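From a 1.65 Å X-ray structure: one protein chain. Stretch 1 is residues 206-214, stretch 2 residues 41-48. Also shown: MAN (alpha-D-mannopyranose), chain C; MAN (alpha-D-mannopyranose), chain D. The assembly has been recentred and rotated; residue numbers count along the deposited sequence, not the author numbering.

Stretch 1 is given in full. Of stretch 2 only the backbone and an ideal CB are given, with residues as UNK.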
# COMPACT_ATOMS: atom_id res chain seq x y z
N GLY A 206 6.79 -0.35 0.39
CA GLY A 206 6.65 -1.79 0.05
C GLY A 206 5.24 -2.11 -0.40
O GLY A 206 4.32 -1.30 -0.25
N ALA A 207 5.07 -3.30 -0.98
CA ALA A 207 3.72 -3.77 -1.33
C ALA A 207 3.74 -5.27 -1.07
O ALA A 207 4.78 -5.92 -1.26
CB ALA A 207 3.35 -3.48 -2.81
N SER A 208 2.61 -5.80 -0.64
CA SER A 208 2.50 -7.22 -0.39
C SER A 208 1.09 -7.72 -0.66
O SER A 208 0.13 -6.95 -0.79
CB SER A 208 2.95 -7.55 1.05
OG SER A 208 2.06 -6.96 1.99
N ALA A 209 0.97 -9.03 -0.78
CA ALA A 209 -0.34 -9.62 -0.93
C ALA A 209 -0.35 -11.00 -0.33
O ALA A 209 0.69 -11.62 -0.18
CB ALA A 209 -0.76 -9.70 -2.41
N GLY A 210 -1.55 -11.44 0.03
CA GLY A 210 -1.69 -12.78 0.60
C GLY A 210 -2.92 -13.46 0.03
O GLY A 210 -3.89 -12.81 -0.35
N THR A 211 -2.84 -14.80 -0.02
CA THR A 211 -3.98 -15.68 -0.33
C THR A 211 -4.00 -16.73 0.79
O THR A 211 -2.95 -17.05 1.34
CB THR A 211 -3.82 -16.39 -1.71
OG1 THR A 211 -2.62 -17.15 -1.73
CG2 THR A 211 -3.75 -15.33 -2.83
N GLY A 212 -5.19 -17.23 1.12
CA GLY A 212 -5.36 -18.26 2.17
C GLY A 212 -6.09 -19.42 1.53
O GLY A 212 -5.58 -20.01 0.57
N ASP A 213 -7.25 -19.76 2.08
CA ASP A 213 -8.10 -20.80 1.48
C ASP A 213 -8.72 -20.27 0.19
O ASP A 213 -9.27 -21.06 -0.60
CB ASP A 213 -9.22 -21.19 2.44
CG ASP A 213 -8.71 -21.89 3.68
OD1 ASP A 213 -7.66 -22.55 3.60
OD2 ASP A 213 -9.38 -21.78 4.73
N LEU A 214 -8.66 -18.94 0.02
CA LEU A 214 -9.15 -18.24 -1.19
C LEU A 214 -8.02 -17.49 -1.82
O LEU A 214 -7.06 -17.11 -1.15
CB LEU A 214 -10.29 -17.29 -0.81
CG LEU A 214 -11.50 -17.93 -0.12
CD1 LEU A 214 -12.49 -16.87 0.31
CD2 LEU A 214 -12.14 -18.97 -1.05
N UNK A 41 4.02 -9.96 -10.03
CA UNK A 41 2.86 -10.65 -9.50
C UNK A 41 3.20 -11.09 -8.10
O UNK A 41 4.03 -11.97 -7.92
CB UNK A 41 2.45 -11.84 -10.38
N UNK A 42 2.56 -10.45 -7.11
CA UNK A 42 2.84 -10.75 -5.71
C UNK A 42 2.38 -12.15 -5.32
O UNK A 42 3.08 -12.85 -4.58
CB UNK A 42 2.17 -9.71 -4.81
N UNK A 43 1.18 -12.53 -5.76
CA UNK A 43 0.70 -13.91 -5.61
C UNK A 43 0.02 -14.35 -6.91
O UNK A 43 -0.63 -13.53 -7.55
CB UNK A 43 -0.26 -14.03 -4.43
N UNK A 44 0.13 -15.65 -7.25
CA UNK A 44 -0.73 -16.18 -8.27
C UNK A 44 -2.09 -16.49 -7.65
O UNK A 44 -2.29 -16.35 -6.42
CB UNK A 44 -0.11 -17.42 -8.91
N UNK A 45 -3.02 -16.94 -8.50
CA UNK A 45 -4.36 -17.31 -8.10
C UNK A 45 -4.31 -18.73 -7.54
O UNK A 45 -4.96 -19.66 -8.04
CB UNK A 45 -5.34 -17.20 -9.27
N UNK A 46 -3.49 -18.89 -6.50
CA UNK A 46 -3.31 -20.18 -5.83
C UNK A 46 -3.38 -19.93 -4.33
O UNK A 46 -3.17 -18.80 -3.87
CB UNK A 46 -1.99 -20.84 -6.22
N UNK A 47 -3.65 -21.00 -3.58
CA UNK A 47 -3.90 -20.88 -2.15
C UNK A 47 -2.61 -20.78 -1.35
O UNK A 47 -1.55 -21.24 -1.78
CB UNK A 47 -4.72 -22.07 -1.66
N UNK A 48 -2.73 -20.15 -0.17
CA UNK A 48 -1.65 -20.09 0.82
C UNK A 48 -0.35 -19.54 0.26
O UNK A 48 0.72 -20.15 0.39
CB UNK A 48 -1.40 -21.48 1.40
C1 MAN C . -8.28 -19.05 5.48
C2 MAN C . -7.53 -18.13 6.45
C3 MAN C . -8.11 -16.71 6.39
C4 MAN C . -8.22 -16.19 4.95
C5 MAN C . -9.11 -17.17 4.20
C6 MAN C . -9.37 -16.72 2.76
O1 MAN C . -9.53 -19.45 6.05
O2 MAN C . -6.18 -18.09 6.07
O3 MAN C . -7.31 -15.84 7.18
O4 MAN C . -8.77 -14.89 4.88
O5 MAN C . -8.43 -18.41 4.21
O6 MAN C . -8.18 -16.80 2.01
C1 MAN D . -5.37 -18.81 7.01
C2 MAN D . -4.00 -18.16 7.03
C3 MAN D . -3.34 -18.37 5.67
C4 MAN D . -3.34 -19.85 5.28
C5 MAN D . -4.74 -20.47 5.42
C6 MAN D . -4.73 -21.99 5.24
O2 MAN D . -3.25 -18.77 8.06
O3 MAN D . -2.04 -17.84 5.70
O4 MAN D . -2.88 -19.96 3.96
O5 MAN D . -5.23 -20.19 6.71
O6 MAN D . -6.00 -22.55 5.56

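Position 41 offers little evidence from this contact. Nothing of stretch 1 lies within 5.5 Å of its ideal CB, and phi/psi of -110/110 is ordinary extended geometry, so almost any side chain would fit. The deposited residue is Arg 41, whose guanidinium is hydrogen-bonded elsewhere in the structure.

Position 42 is far more constrained. Its CA-to-CB bond points toward stretch 1, and the ideal CB sits 3.8 Å from Ala 209 CB and 4.7 Å from Ser 208 C. The phi/psi pair of -68/-44 marks a corner in the chain. The neighbouring surface consists of alanine methyls and strand backbone, with no charge to answer, so an aliphatic side chain such as leucine, isoleucine, valine or methionine would suit. The residue is Leu 42, with chi1 m and chi2 t. Its CB packs on Ala 209 CB at 3.8 Å, while CD1 reaches along the strand to 3.7 Å from Ser 208 C and 4.4 Å from Ala 207 CB.

At position 43 the backbone is extended again (-137/147) and CA-to-CB points toward stretch 1. The ideal CB is 4.0 Å from Thr 211 CG2 and 4.8 Å from Ala 209 CB, leaving a shallow space between two methyl groups. Alanine, serine, threonine or valine would be reasonable. Thr 43, with chi1 p, places CG2 3.6 Å from Ala 209 O and 4.0 Å from Ala 209 CB. Its OG1 lies 3.5 Å from Thr 211 CG2 and is hydrogen-bonded elsewhere in the structure.

Positions 44, 45 and 46 all direct CA-to-CB away, with nothing of stretch 1 within 5.5 Å of any ideal CB. Phi of -80° at 44 permits proline, among many others, and the deposited residue is Pro 44. Polar side chains would suit 45 and 46; these are Asp 45 and Glu 46. The main chain matters more here: Glu 46 N donates to Pro 44 O (2.8 Å), and Thr 211 OG1 donates to Glu 46 O (2.8 Å), a bond independent of the side chain at 46.

Position 47 points sideways, and its ideal CB is tight against Gly 212 O at 3.2 Å. Beyond lies the backbone of Asp 213, whose carbonyl offers an acceptor, so a long polar or basic side chain such as lysine, arginine or glutamine is plausible. Arg 47 runs m, t, m, bringing CD to 3.3 Å from Asp 213 O. A water completes the link, accepting from Arg 47 NH1 at 2.7 Å and donating to Asp 213 O at 2.8 Å.

Position 48 has positive phi (55/54), which favours glycine, asparagine or aspartate but admits others. CA-to-CB points away from stretch 1, yet mannose D is nearby, so a small hydroxyl or amide side chain is attractive. In Ser 48, OG hydrogen-bonds mannose D O4 at 2.6 Å. The backbone fastens the position: Ser 48 N donates to Gly 212 O (2.9 Å, 144°), while CA makes a CA-H...O contact with Thr 211 O at 3.3 Å.

Stretch 2 (41-48) RLTPDERS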
# COMPACT_ATOMS: atom_id res chain seq x y z
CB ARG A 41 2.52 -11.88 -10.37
CG ARG A 41 1.37 -12.72 -9.81
CD ARG A 41 0.75 -13.60 -10.90
NE ARG A 41 0.01 -12.74 -11.82
CZ ARG A 41 -0.48 -13.12 -13.00
NH1 ARG A 41 -0.32 -14.37 -13.43
NH2 ARG A 41 -1.14 -12.23 -13.76
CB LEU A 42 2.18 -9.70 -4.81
CG LEU A 42 2.65 -8.26 -5.05
CD1 LEU A 42 1.77 -7.30 -4.24
CD2 LEU A 42 4.09 -8.10 -4.67
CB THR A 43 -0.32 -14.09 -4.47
OG1 THR A 43 -1.58 -13.48 -4.81
CG2 THR A 43 0.22 -13.56 -3.13
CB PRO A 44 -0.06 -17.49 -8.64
CG PRO A 44 0.56 -17.95 -7.33
CD PRO A 44 0.96 -16.70 -6.62
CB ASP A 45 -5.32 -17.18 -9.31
CG ASP A 45 -6.78 -17.25 -8.96
OD1 ASP A 45 -7.16 -17.36 -7.77
OD2 ASP A 45 -7.61 -17.18 -9.93
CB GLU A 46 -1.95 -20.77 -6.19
CG GLU A 46 -1.88 -21.14 -7.67
CD GLU A 46 -0.49 -21.51 -8.15
OE1 GLU A 46 0.42 -21.73 -7.31
OE2 GLU A 46 -0.31 -21.60 -9.38
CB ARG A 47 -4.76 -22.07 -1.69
CG ARG A 47 -6.15 -21.99 -2.27
CD ARG A 47 -7.04 -23.14 -1.84
NE ARG A 47 -6.45 -24.40 -2.26
CZ ARG A 47 -6.98 -25.58 -1.98
NH1 ARG A 47 -8.12 -25.65 -1.30
NH2 ARG A 47 -6.37 -26.68 -2.38
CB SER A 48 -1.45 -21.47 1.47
OG SER A 48 -2.64 -21.84 2.15
O HOH W 1 -9.88 -23.74 -0.51
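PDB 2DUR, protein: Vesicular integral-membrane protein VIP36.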